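Local coordinates for probable conserved lipoprotein LpqN (Mycobacterium tuberculosis, PDB 6MNA) that takes part in cell envelope biogenesis, may link MmpL lipid transporters to periplasmic proteins, and acts as a virulence factor that associates with the host ubiquitin ligase CBL, at residues A[121-126]-A[199-204]; A[149-154]-A[168-173]; A[160-165]-A[219-224]; A[179-184]-A[204-209]. All coordinates share one frame; numbering follows the deposited sequence. Where two conformers were deposited one is given.

Contact 1 of 4, residues A[121-126]-A[199-204]; sequences IVAILS and LQLNAD. With U2D (6-O-decanoyl-alpha-D-glucopyranose), chain B.
Ile-124 brings its CD1 methyl to the ND2 end of the Asn-202 amide, 3.4 Å away and closer to the amide plane than to its face, the two side chains crossing at a slant. Val-122 and Gln-200 share this face of the sheet. The Ile-124 branch involved, CG1, stands beside its own backbone N (chi1 -49°), and the approach is non-bonded; the polar ends turn to the next strand instead, Asn-202 OD1 to Gln-185 and Gln-200 NE2 to Thr-187. The other face is apolar. There Ile-121 CG1 meets the methyl CB of Ala-203 at 3.7 Å, Ala-123 CB meets Leu-201 CD2 at the same separation, and Leu-125 places CD2 4.1 Å from Leu-199 CB. Helix 210-223 covers part of this face through Leu-213, Ala-216 and Ile-220. The decanoyl chain of the bound glucose ester runs there too, its CBF carbon 3.9 Å from Leu-201 CB.

The strands are antiparallel, their short axes 159° apart in direction. Two reciprocal pairs of backbone bonds fix the register, Val-122 with Asn-202 and Ile-124 with Gln-200, the straightest running from Asn-202 N to Val-122 O (2.8 Å, 174° at the hydrogen). Side-chain carbon of Ile-121, Leu-201 and Ala-203 borders the acyl chain, together with Leu-201 O, 3.5 Å from CBE, consistent with mainly hydrophobic, undirected binding.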
# COMPACT_ATOMS: atom_id res chain seq x y z
N ILE A 121 -4.55 7.74 -2.27
CA ILE A 121 -3.67 6.58 -2.26
C ILE A 121 -2.39 7.05 -1.59
O ILE A 121 -1.77 8.03 -2.02
CB ILE A 121 -3.39 6.05 -3.66
CG1 ILE A 121 -4.71 5.79 -4.41
CG2 ILE A 121 -2.54 4.79 -3.56
CD1 ILE A 121 -4.50 5.33 -5.81
N VAL A 122 -2.05 6.40 -0.49
CA VAL A 122 -0.96 6.77 0.38
C VAL A 122 0.08 5.67 0.30
O VAL A 122 -0.25 4.49 0.25
CB VAL A 122 -1.50 6.95 1.81
CG1 VAL A 122 -0.46 6.64 2.83
CG2 VAL A 122 -2.08 8.38 1.97
N ALA A 123 1.34 6.05 0.33
CA ALA A 123 2.43 5.08 0.31
C ALA A 123 3.15 5.03 1.65
O ALA A 123 3.28 6.05 2.37
CB ALA A 123 3.40 5.42 -0.81
N ILE A 124 3.59 3.84 2.02
CA ILE A 124 4.41 3.59 3.19
C ILE A 124 5.59 2.71 2.77
O ILE A 124 5.42 1.75 2.03
CB ILE A 124 3.65 2.87 4.30
CG1 ILE A 124 2.30 3.55 4.59
CG2 ILE A 124 4.53 2.78 5.54
CD1 ILE A 124 1.39 2.69 5.42
N LEU A 125 6.79 3.06 3.21
CA LEU A 125 7.96 2.24 2.85
C LEU A 125 8.69 1.89 4.13
O LEU A 125 9.08 2.78 4.91
CB LEU A 125 8.88 2.99 1.89
CG LEU A 125 9.70 2.33 0.77
CD1 LEU A 125 11.11 2.89 0.64
CD2 LEU A 125 9.69 0.80 0.75
N SER A 126 8.88 0.61 4.34
CA SER A 126 9.55 0.11 5.52
C SER A 126 10.78 -0.70 5.13
O SER A 126 10.78 -1.37 4.09
CB SER A 126 8.66 -0.76 6.34
OG SER A 126 7.50 -0.06 6.69
N LEU A 199 7.02 -1.93 0.39
CA LEU A 199 6.24 -0.79 -0.03
C LEU A 199 4.78 -1.20 0.09
O LEU A 199 4.39 -2.22 -0.46
CB LEU A 199 6.49 -0.44 -1.48
CG LEU A 199 5.67 0.71 -2.07
CD1 LEU A 199 6.07 2.03 -1.45
CD2 LEU A 199 5.91 0.74 -3.54
N GLN A 200 3.99 -0.38 0.77
CA GLN A 200 2.54 -0.60 0.74
C GLN A 200 1.88 0.63 0.14
O GLN A 200 2.22 1.77 0.48
CB GLN A 200 2.01 -0.91 2.11
CG GLN A 200 2.55 -2.25 2.65
CD GLN A 200 1.76 -2.81 3.81
OE1 GLN A 200 1.69 -2.21 4.87
NE2 GLN A 200 1.17 -3.98 3.61
N LEU A 201 0.93 0.39 -0.75
CA LEU A 201 0.15 1.43 -1.40
C LEU A 201 -1.28 1.23 -0.96
O LEU A 201 -1.87 0.19 -1.26
CB LEU A 201 0.30 1.37 -2.90
CG LEU A 201 1.70 1.40 -3.47
CD1 LEU A 201 1.70 1.29 -4.95
CD2 LEU A 201 2.33 2.66 -3.03
N ASN A 202 -1.82 2.19 -0.19
CA ASN A 202 -3.10 2.05 0.49
C ASN A 202 -4.11 2.99 -0.15
O ASN A 202 -4.01 4.21 -0.00
CB ASN A 202 -2.98 2.37 1.97
CG ASN A 202 -2.11 1.38 2.72
OD1 ASN A 202 -2.10 0.20 2.41
ND2 ASN A 202 -1.40 1.86 3.72
N ALA A 203 -5.14 2.44 -0.76
CA ALA A 203 -6.09 3.25 -1.50
C ALA A 203 -7.41 3.22 -0.75
O ALA A 203 -7.80 2.18 -0.20
CB ALA A 203 -6.25 2.75 -2.93
N ASP A 204 -8.09 4.37 -0.73
CA ASP A 204 -9.31 4.47 0.07
C ASP A 204 -10.22 5.54 -0.52
O ASP A 204 -9.75 6.62 -0.85
CB ASP A 204 -8.98 4.79 1.52
CG ASP A 204 -10.20 5.20 2.33
OD1 ASP A 204 -11.11 4.37 2.45
OD2 ASP A 204 -10.26 6.34 2.83
C1 U2D B . -13.63 -5.36 -5.39
C2 U2D B . -13.11 -6.84 -5.59
C3 U2D B . -11.69 -6.86 -6.24
C4 U2D B . -11.65 -5.63 -7.11
C5 U2D B . -11.58 -4.48 -6.03
C6 U2D B . -11.77 -3.07 -6.56
CAX U2D B . -9.97 -1.73 -5.73
CAY U2D B . -10.13 -0.32 -6.27
CAZ U2D B . -8.95 0.09 -7.16
CBA U2D B . -7.72 0.47 -6.35
CBB U2D B . -6.61 -0.63 -6.38
CBC U2D B . -5.49 0.15 -5.69
CBD U2D B . -4.38 -0.82 -5.39
CBE U2D B . -3.39 -0.06 -4.43
CBF U2D B . -2.85 1.13 -5.21
CBG U2D B . -2.13 0.69 -6.52
O11 U2D B . -9.22 -2.52 -6.66
O2 U2D B . -13.02 -7.60 -4.36
O3 U2D B . -11.39 -8.10 -6.93
O4 U2D B . -10.51 -5.61 -7.99
O5 U2D B . -12.56 -4.57 -4.94
O6 U2D B . -11.29 -2.25 -5.49

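Contact 2 of 4, residues A[149-154]-A[168-173]; sequences PGFQGS and WQLGGS. With U2D (6-O-decanoyl-alpha-D-glucopyranose), chain B; GLC (alpha-D-glucopyranose), chain C.
Gln-152 and Ser-173 form an antiparallel hydrogen-bonded pair: Gln-152 N gives to Ser-173 O at 2.9 Å, and Ser-173 N returns a bond to Gln-152 O at 3.0 Å. The first is nearly collinear with the accepting carbonyl, whereas in the second the donor is tilted 28° from the carbonyl plane. Alongside, Phe-151 CA makes a CA-H...O contact with Ser-173 O.

Packing centres on the Phe-151 ring. With CG anti to the backbone N (chi1 -174°), the ring reaches the Gly-171 to Gly-172 backbone and lies directly against it, CE1 3.7 Å from Gly-172 CA and CZ near Leu-170 CD1. All these neighbours lie obliquely to the ring. Leu-145 of helix 142-146 and Val-183 extend the same cluster.

Polar contacts hold the sugars. The second glucose is joined through its O1 to C1 of the acylated one, giving an acylated trehalose unit. O2 of the acylated glucose donates to Gly-171 O at 3.1 Å; its bond from Ser-154 N, 2.6 Å, is short, bent and of some doubt, because Ser-154 is poorly ordered. Ser-173 OG shares a hydrogen bond of 2.8 Å with O3 of the second glucose, while Gln-152 CG rests against O4 of that ring. A water accepts from Gly-171 N and gives a weak bond to Ser-154 O.

The acylated sugar is thus held through Gly-171 O and, less surely, Ser-154 N, and the second ring through a serine hydroxyl. Recognition at this end rests on polar groups of both segments, while the Phe-151 ring lies against glycine backbone, including Gly-171 O, and Leu-170.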
# COMPACT_ATOMS: atom_id res chain seq x y z
N PRO A 149 -13.23 -3.60 9.59
CA PRO A 149 -14.63 -3.81 10.00
C PRO A 149 -15.54 -4.00 8.79
O PRO A 149 -15.71 -3.10 7.97
CB PRO A 149 -14.98 -2.53 10.76
CG PRO A 149 -13.66 -1.96 11.18
CD PRO A 149 -12.73 -2.29 10.06
N GLY A 150 -16.15 -5.18 8.71
CA GLY A 150 -17.07 -5.44 7.63
C GLY A 150 -16.41 -5.64 6.30
O GLY A 150 -17.10 -5.59 5.27
N PHE A 151 -15.09 -5.84 6.26
CA PHE A 151 -14.43 -6.06 4.99
C PHE A 151 -15.10 -7.18 4.21
O PHE A 151 -15.41 -8.24 4.76
CB PHE A 151 -12.94 -6.38 5.17
CG PHE A 151 -12.19 -6.47 3.88
CD1 PHE A 151 -11.93 -5.34 3.15
CD2 PHE A 151 -11.81 -7.71 3.36
CE1 PHE A 151 -11.28 -5.41 1.94
CE2 PHE A 151 -11.13 -7.78 2.14
CZ PHE A 151 -10.88 -6.62 1.44
N GLN A 152 -15.34 -6.95 2.94
CA GLN A 152 -15.71 -8.03 2.03
C GLN A 152 -15.00 -7.79 0.72
O GLN A 152 -15.12 -6.71 0.14
CB GLN A 152 -17.22 -8.11 1.84
CG GLN A 152 -17.84 -6.83 1.36
CD GLN A 152 -19.35 -6.85 1.45
OE1 GLN A 152 -19.98 -7.91 1.47
NE2 GLN A 152 -19.95 -5.66 1.52
N GLY A 153 -14.23 -8.78 0.26
CA GLY A 153 -13.50 -8.67 -0.99
C GLY A 153 -13.62 -9.92 -1.83
O GLY A 153 -14.27 -10.90 -1.44
N SER A 154 -13.00 -9.87 -3.00
CA SER A 154 -12.89 -11.03 -3.88
C SER A 154 -11.68 -11.83 -3.41
O SER A 154 -10.53 -11.58 -3.81
CB SER A 154 -12.77 -10.62 -5.35
OG SER A 154 -14.03 -10.69 -5.99
N TRP A 168 1.60 -8.21 -3.97
CA TRP A 168 0.30 -8.77 -3.71
C TRP A 168 -0.70 -7.63 -3.68
O TRP A 168 -0.43 -6.58 -3.13
CB TRP A 168 0.26 -9.51 -2.37
CG TRP A 168 -0.93 -10.31 -2.27
CD1 TRP A 168 -2.14 -9.95 -1.74
CD2 TRP A 168 -1.09 -11.66 -2.74
NE1 TRP A 168 -3.02 -10.98 -1.84
CE2 TRP A 168 -2.41 -12.04 -2.46
CE3 TRP A 168 -0.24 -12.57 -3.39
CZ2 TRP A 168 -2.92 -13.29 -2.80
CZ3 TRP A 168 -0.78 -13.87 -3.72
CH2 TRP A 168 -2.09 -14.18 -3.43
N GLN A 169 -1.86 -7.85 -4.26
CA GLN A 169 -2.87 -6.80 -4.24
C GLN A 169 -4.19 -7.40 -3.83
O GLN A 169 -4.56 -8.48 -4.30
CB GLN A 169 -3.01 -6.13 -5.59
CG GLN A 169 -4.14 -5.12 -5.58
CD GLN A 169 -4.02 -4.12 -6.69
OE1 GLN A 169 -2.92 -3.66 -7.01
NE2 GLN A 169 -5.16 -3.76 -7.29
N LEU A 170 -4.89 -6.72 -2.93
CA LEU A 170 -6.27 -7.08 -2.70
C LEU A 170 -7.11 -5.83 -2.48
O LEU A 170 -6.62 -4.80 -2.02
CB LEU A 170 -6.43 -8.01 -1.52
CG LEU A 170 -6.52 -7.47 -0.13
CD1 LEU A 170 -7.01 -8.52 0.88
CD2 LEU A 170 -5.07 -6.98 0.22
N GLY A 171 -8.38 -5.97 -2.79
CA GLY A 171 -9.29 -4.84 -2.65
C GLY A 171 -10.64 -5.34 -2.24
O GLY A 171 -10.92 -6.54 -2.28
N GLY A 172 -11.45 -4.42 -1.75
CA GLY A 172 -12.79 -4.75 -1.33
C GLY A 172 -13.48 -3.52 -0.81
O GLY A 172 -13.12 -2.38 -1.12
N SER A 173 -14.52 -3.78 -0.04
CA SER A 173 -15.35 -2.75 0.56
C SER A 173 -15.40 -2.97 2.06
O SER A 173 -15.36 -4.11 2.53
CB SER A 173 -16.78 -2.78 -0.00
OG SER A 173 -16.79 -2.46 -1.37
C1 U2D B . -13.63 -5.36 -5.39
C2 U2D B . -13.11 -6.84 -5.59
C3 U2D B . -11.69 -6.86 -6.24
C4 U2D B . -11.65 -5.63 -7.11
C5 U2D B . -11.58 -4.48 -6.03
C6 U2D B . -11.77 -3.07 -6.56
CAX U2D B . -9.97 -1.73 -5.73
CAY U2D B . -10.13 -0.32 -6.27
CAZ U2D B . -8.95 0.09 -7.16
CBA U2D B . -7.72 0.47 -6.35
CBB U2D B . -6.61 -0.63 -6.38
CBC U2D B . -5.49 0.15 -5.69
CBD U2D B . -4.38 -0.82 -5.39
CBE U2D B . -3.39 -0.06 -4.43
CBF U2D B . -2.85 1.13 -5.21
CBG U2D B . -2.13 0.69 -6.52
O11 U2D B . -9.22 -2.52 -6.66
O2 U2D B . -13.02 -7.60 -4.36
O3 U2D B . -11.39 -8.10 -6.93
O4 U2D B . -10.51 -5.61 -7.99
O5 U2D B . -12.56 -4.57 -4.94
O6 U2D B . -11.29 -2.25 -5.49
C1 GLC C . -16.01 -5.30 -5.18
C2 GLC C . -17.07 -4.52 -4.40
C3 GLC C . -17.31 -5.20 -3.06
C4 GLC C . -17.71 -6.66 -3.30
C5 GLC C . -16.62 -7.39 -4.10
C6 GLC C . -17.01 -8.81 -4.48
O1 GLC C . -14.77 -5.28 -4.49
O2 GLC C . -16.64 -3.15 -4.23
O3 GLC C . -18.38 -4.53 -2.38
O4 GLC C . -17.91 -7.30 -2.03
O5 GLC C . -16.41 -6.69 -5.36
O6 GLC C . -17.10 -9.52 -3.21
O HOH W 1 -9.00 -8.50 -4.25

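Contact 3 of 4, residues A[160-165]-A[219-224]; sequences ATLGGF and VIDEQT
Leu-162 supplies the apolar part of this contact, reaching the end of helix 210-223 with its CD1 methyl. CG stands anti to the backbone N (chi1 -165°), which carries the branch over to Thr-224, where CD1 lies 3.8 Å from CB, and to the last helical turn, where it lies 3.7 Å from Ile-220 O. Leu-162 CG and CD2 lean on the Thr-224 CG2 methyl, the two side chains passing at a slant. Leu-201 backs both Leu-162 and Ile-220 from the sheet.

No direct hydrogen bond joins the segments; water does so instead. One molecule accepts from Gly-163 N at 2.9 Å and donates to Asp-221 O and Thr-224 O. A second donates to Thr-161 O and, weakly, to Asp-221 O.

Within the helix end, Thr-224 OG1 donates to Ile-220 O at 2.7 Å. Thr-224 N reaches the same oxygen from the opposite face of its plane. This carbonyl is therefore held twice, and the OG1 bond would restrain the threonine rotation.

Leu-162 to Phe-165 form a type I' beta turn, with Gly-163 and Gly-164 at positive phi. The arrangement is that of a tight beta hairpin whose turn packs, partly through water, against the C-terminal end of a helix packed on the sheet, consistent with the Mog1p/PsbP-like clan.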
# COMPACT_ATOMS: atom_id res chain seq x y z
N ALA A 160 0.85 -10.09 -7.98
CA ALA A 160 1.09 -9.06 -8.96
C ALA A 160 2.57 -8.70 -8.99
O ALA A 160 3.40 -9.27 -8.28
CB ALA A 160 0.24 -7.82 -8.64
N THR A 161 2.91 -7.75 -9.85
CA THR A 161 4.24 -7.19 -9.88
C THR A 161 4.13 -5.67 -9.90
O THR A 161 3.08 -5.11 -10.24
CB THR A 161 5.08 -7.64 -11.08
OG1 THR A 161 4.46 -7.22 -12.30
CG2 THR A 161 5.23 -9.16 -11.09
N LEU A 162 5.23 -5.04 -9.52
CA LEU A 162 5.35 -3.59 -9.62
C LEU A 162 6.82 -3.33 -9.88
O LEU A 162 7.68 -3.78 -9.11
CB LEU A 162 4.88 -2.87 -8.35
CG LEU A 162 4.65 -1.37 -8.56
CD1 LEU A 162 3.59 -1.09 -9.66
CD2 LEU A 162 4.27 -0.68 -7.27
N GLY A 163 7.13 -2.67 -10.99
CA GLY A 163 8.50 -2.30 -11.24
C GLY A 163 9.45 -3.48 -11.23
O GLY A 163 10.61 -3.33 -10.85
N GLY A 164 8.96 -4.66 -11.62
CA GLY A 164 9.78 -5.86 -11.70
C GLY A 164 9.98 -6.62 -10.41
O GLY A 164 10.78 -7.56 -10.38
N PHE A 165 9.31 -6.21 -9.32
CA PHE A 165 9.39 -6.90 -8.04
C PHE A 165 8.05 -7.53 -7.72
O PHE A 165 7.01 -7.09 -8.20
CB PHE A 165 9.76 -5.94 -6.92
CG PHE A 165 11.16 -5.50 -6.97
CD1 PHE A 165 11.51 -4.40 -7.72
CD2 PHE A 165 12.13 -6.19 -6.30
CE1 PHE A 165 12.86 -3.98 -7.75
CE2 PHE A 165 13.47 -5.77 -6.33
CZ PHE A 165 13.83 -4.69 -7.08
N VAL A 219 -2.70 3.59 -13.55
CA VAL A 219 -1.56 4.43 -13.90
C VAL A 219 -0.34 4.00 -13.09
O VAL A 219 0.76 3.84 -13.62
CB VAL A 219 -1.91 5.90 -13.64
CG1 VAL A 219 -0.74 6.77 -13.98
CG2 VAL A 219 -3.16 6.30 -14.46
N ILE A 220 -0.55 3.81 -11.80
CA ILE A 220 0.53 3.37 -10.92
C ILE A 220 1.12 2.06 -11.40
O ILE A 220 2.34 1.91 -11.53
CB ILE A 220 0.02 3.29 -9.48
CG1 ILE A 220 -0.18 4.71 -8.95
CG2 ILE A 220 0.96 2.49 -8.61
CD1 ILE A 220 -1.06 4.78 -7.74
N ASP A 221 0.26 1.07 -11.71
CA ASP A 221 0.78 -0.23 -12.13
C ASP A 221 1.56 -0.12 -13.44
O ASP A 221 2.57 -0.81 -13.63
CB ASP A 221 -0.37 -1.23 -12.27
CG ASP A 221 -1.07 -1.56 -10.93
OD1 ASP A 221 -0.65 -1.07 -9.85
OD2 ASP A 221 -2.06 -2.32 -10.96
N GLU A 222 1.14 0.78 -14.32
CA GLU A 222 1.75 0.86 -15.64
C GLU A 222 3.11 1.55 -15.61
O GLU A 222 4.01 1.18 -16.37
CB GLU A 222 0.82 1.62 -16.61
CG GLU A 222 -0.35 0.81 -17.20
CD GLU A 222 -1.16 1.62 -18.23
OE1 GLU A 222 -1.66 1.01 -19.22
OE2 GLU A 222 -1.30 2.85 -18.06
N GLN A 223 3.28 2.54 -14.73
CA GLN A 223 4.36 3.51 -14.88
C GLN A 223 5.33 3.55 -13.71
O GLN A 223 6.33 4.29 -13.78
CB GLN A 223 3.78 4.92 -15.08
CG GLN A 223 3.08 5.11 -16.43
CD GLN A 223 2.26 6.39 -16.51
OE1 GLN A 223 2.63 7.42 -15.92
NE2 GLN A 223 1.14 6.33 -17.23
N THR A 224 5.09 2.80 -12.65
CA THR A 224 6.01 2.84 -11.52
C THR A 224 7.31 2.12 -11.86
O THR A 224 7.30 1.05 -12.46
CB THR A 224 5.38 2.19 -10.29
OG1 THR A 224 4.25 2.97 -9.89
CG2 THR A 224 6.38 2.11 -9.14
O HOH W 2 2.88 -4.14 -13.07
O HOH W 3 5.38 -1.00 -12.55

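Contact 4 of 4, residues A[179-184]-A[204-209]; sequences KLRTVA and DALDDE. With U2D (6-O-decanoyl-alpha-D-glucopyranose), chain B.
Arg-181 grips Asp-204 side-on with two nitrogens. NE donates to OD1 at 2.9 Å and 171°; OD1 lies in the guanidinium plane and uses its syn lone pair. NH2 reaches OD2 at 2.8 Å with a more bent bond (139°), meeting the syn side from out of the carboxylate plane; the two flat groups are turned 36° against each other. The arginine chain bends at chi3, which folds the guanidinium back over the Ala-205 to Leu-206 peptide. Its NH1 forms a second salt bridge, to Asp-117, and passes beside Leu-206 CD2. Two carboxylates around one guanidinium would probably stabilise its positive charge.

The backbone is satisfied by a reciprocal pair: Thr-182 N gives to Ala-205 O at 2.8 Å, and Ala-205 N to Thr-182 O at 3.0 Å. Two residues further along, Asp-207 N donates to Leu-180 O, carrying the pairing into the start of the 3-10 segment 207-208. Thr-182 OG1 bonds to Thr-210 OG1 and to a water 2.7 Å away, which in turn donates to Asp-207 OD1. The methyl of the same threonine, CG2, approaches the ester oxygen O6 of the bound ligand, and Ala-184 CB touches its acyl chain.

This is the end, remote from the turn, of the antiparallel beta hairpin of strands 179-192 and 195-206, bridged on one face by the Arg-181 to Asp-204 salt bridge and bordering the glycolipid on the face of Thr-182.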
# COMPACT_ATOMS: atom_id res chain seq x y z
N LYS A 179 -20.98 4.10 6.35
CA LYS A 179 -20.77 4.41 4.95
C LYS A 179 -19.88 3.34 4.32
O LYS A 179 -18.85 2.97 4.88
CB LYS A 179 -20.13 5.78 4.75
CG LYS A 179 -20.84 6.91 5.48
CD LYS A 179 -20.32 8.26 4.97
CE LYS A 179 -20.58 9.40 5.96
NZ LYS A 179 -22.04 9.62 6.26
N LEU A 180 -20.27 2.88 3.13
CA LEU A 180 -19.44 1.91 2.42
C LEU A 180 -18.25 2.60 1.77
O LEU A 180 -18.40 3.62 1.07
CB LEU A 180 -20.26 1.20 1.35
CG LEU A 180 -19.66 -0.13 0.89
CD1 LEU A 180 -19.77 -1.15 2.03
CD2 LEU A 180 -20.40 -0.62 -0.38
N ARG A 181 -17.06 2.00 1.96
CA ARG A 181 -15.83 2.52 1.38
C ARG A 181 -15.14 1.43 0.56
O ARG A 181 -15.23 0.26 0.90
CB ARG A 181 -14.86 3.02 2.47
CG ARG A 181 -15.53 3.89 3.55
CD ARG A 181 -14.46 4.55 4.46
NE ARG A 181 -13.56 5.37 3.66
CZ ARG A 181 -13.77 6.66 3.40
NH1 ARG A 181 -14.85 7.26 3.88
NH2 ARG A 181 -12.92 7.33 2.64
N THR A 182 -14.51 1.84 -0.52
CA THR A 182 -13.64 0.97 -1.31
C THR A 182 -12.23 1.11 -0.78
O THR A 182 -11.74 2.23 -0.64
CB THR A 182 -13.69 1.33 -2.78
OG1 THR A 182 -15.00 1.03 -3.28
CG2 THR A 182 -12.69 0.51 -3.59
N VAL A 183 -11.58 -0.01 -0.50
CA VAL A 183 -10.19 0.05 -0.01
C VAL A 183 -9.40 -0.98 -0.81
O VAL A 183 -9.92 -2.01 -1.25
CB VAL A 183 -10.16 -0.22 1.49
CG1 VAL A 183 -10.71 -1.63 1.82
CG2 VAL A 183 -8.74 -0.01 2.06
N ALA A 184 -8.13 -0.68 -1.02
CA ALA A 184 -7.28 -1.66 -1.67
C ALA A 184 -5.88 -1.43 -1.16
O ALA A 184 -5.53 -0.32 -0.73
CB ALA A 184 -7.31 -1.56 -3.19
N ASP A 204 -8.09 4.37 -0.73
CA ASP A 204 -9.31 4.47 0.07
C ASP A 204 -10.22 5.54 -0.52
O ASP A 204 -9.75 6.62 -0.85
CB ASP A 204 -8.98 4.79 1.52
CG ASP A 204 -10.20 5.20 2.33
OD1 ASP A 204 -11.11 4.37 2.45
OD2 ASP A 204 -10.26 6.34 2.83
N ALA A 205 -11.50 5.22 -0.69
CA ALA A 205 -12.44 6.21 -1.19
C ALA A 205 -13.84 5.76 -0.82
O ALA A 205 -14.07 4.59 -0.52
CB ALA A 205 -12.35 6.39 -2.71
N LEU A 206 -14.76 6.71 -0.85
CA LEU A 206 -16.17 6.34 -0.75
C LEU A 206 -16.55 5.44 -1.92
O LEU A 206 -16.03 5.58 -3.03
CB LEU A 206 -17.02 7.60 -0.74
CG LEU A 206 -16.88 8.45 0.52
CD1 LEU A 206 -17.56 9.81 0.28
CD2 LEU A 206 -17.44 7.76 1.77
N ASP A 207 -17.56 4.58 -1.68
CA ASP A 207 -18.04 3.65 -2.69
C ASP A 207 -18.31 4.33 -4.03
O ASP A 207 -17.91 3.84 -5.09
CB ASP A 207 -19.30 2.94 -2.18
CG ASP A 207 -19.88 1.96 -3.20
OD1 ASP A 207 -19.21 0.94 -3.46
OD2 ASP A 207 -20.99 2.23 -3.73
N ASP A 208 -18.97 5.49 -4.01
CA ASP A 208 -19.37 6.09 -5.28
C ASP A 208 -18.19 6.58 -6.11
O ASP A 208 -18.37 6.86 -7.29
CB ASP A 208 -20.35 7.23 -5.04
CG ASP A 208 -21.08 7.66 -6.31
OD1 ASP A 208 -21.49 6.77 -7.10
OD2 ASP A 208 -21.24 8.88 -6.52
N GLU A 209 -17.00 6.70 -5.51
CA GLU A 209 -15.80 7.07 -6.25
C GLU A 209 -14.87 5.88 -6.47
O GLU A 209 -13.67 6.07 -6.71
CB GLU A 209 -15.10 8.23 -5.53
CG GLU A 209 -16.00 9.48 -5.49
CD GLU A 209 -15.51 10.60 -4.59
OE1 GLU A 209 -15.04 11.62 -5.15
OE2 GLU A 209 -15.63 10.47 -3.35
C1 U2D B . -13.63 -5.36 -5.39
C2 U2D B . -13.11 -6.84 -5.59
C3 U2D B . -11.69 -6.86 -6.24
C4 U2D B . -11.65 -5.63 -7.11
C5 U2D B . -11.58 -4.48 -6.03
C6 U2D B . -11.77 -3.07 -6.56
CAX U2D B . -9.97 -1.73 -5.73
CAY U2D B . -10.13 -0.32 -6.27
CAZ U2D B . -8.95 0.09 -7.16
CBA U2D B . -7.72 0.47 -6.35
CBB U2D B . -6.61 -0.63 -6.38
CBC U2D B . -5.49 0.15 -5.69
CBD U2D B . -4.38 -0.82 -5.39
CBE U2D B . -3.39 -0.06 -4.43
CBF U2D B . -2.85 1.13 -5.21
CBG U2D B . -2.13 0.69 -6.52
O11 U2D B . -9.22 -2.52 -6.66
O2 U2D B . -13.02 -7.60 -4.36
O3 U2D B . -11.39 -8.10 -6.93
O4 U2D B . -10.51 -5.61 -7.99
O5 U2D B . -12.56 -4.57 -4.94
O6 U2D B . -11.29 -2.25 -5.49
O HOH W 4 -17.17 0.09 -1.89

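How the contacts relate
Following the chain from the N terminus, strand 120-130 enters first, and contact 1 closes its loop when strand 195-206 pairs with it. Contact 2 is nested inside that loop, within the hairpin of strands 152-162 and 165-176. Contact 3 opens at the tip of that hairpin and closes on helix 210-223, crossing contacts 1 and 2. Contact 4 follows contact 2 in series, is nested in the loop of contact 3 and crosses contact 1, with which it shares Asp-204. Contacts 1, 2 and 4 knit neighbouring strands of one antiparallel sheet and all touch the acylated glucose; contact 3 ties the sheet to the helix.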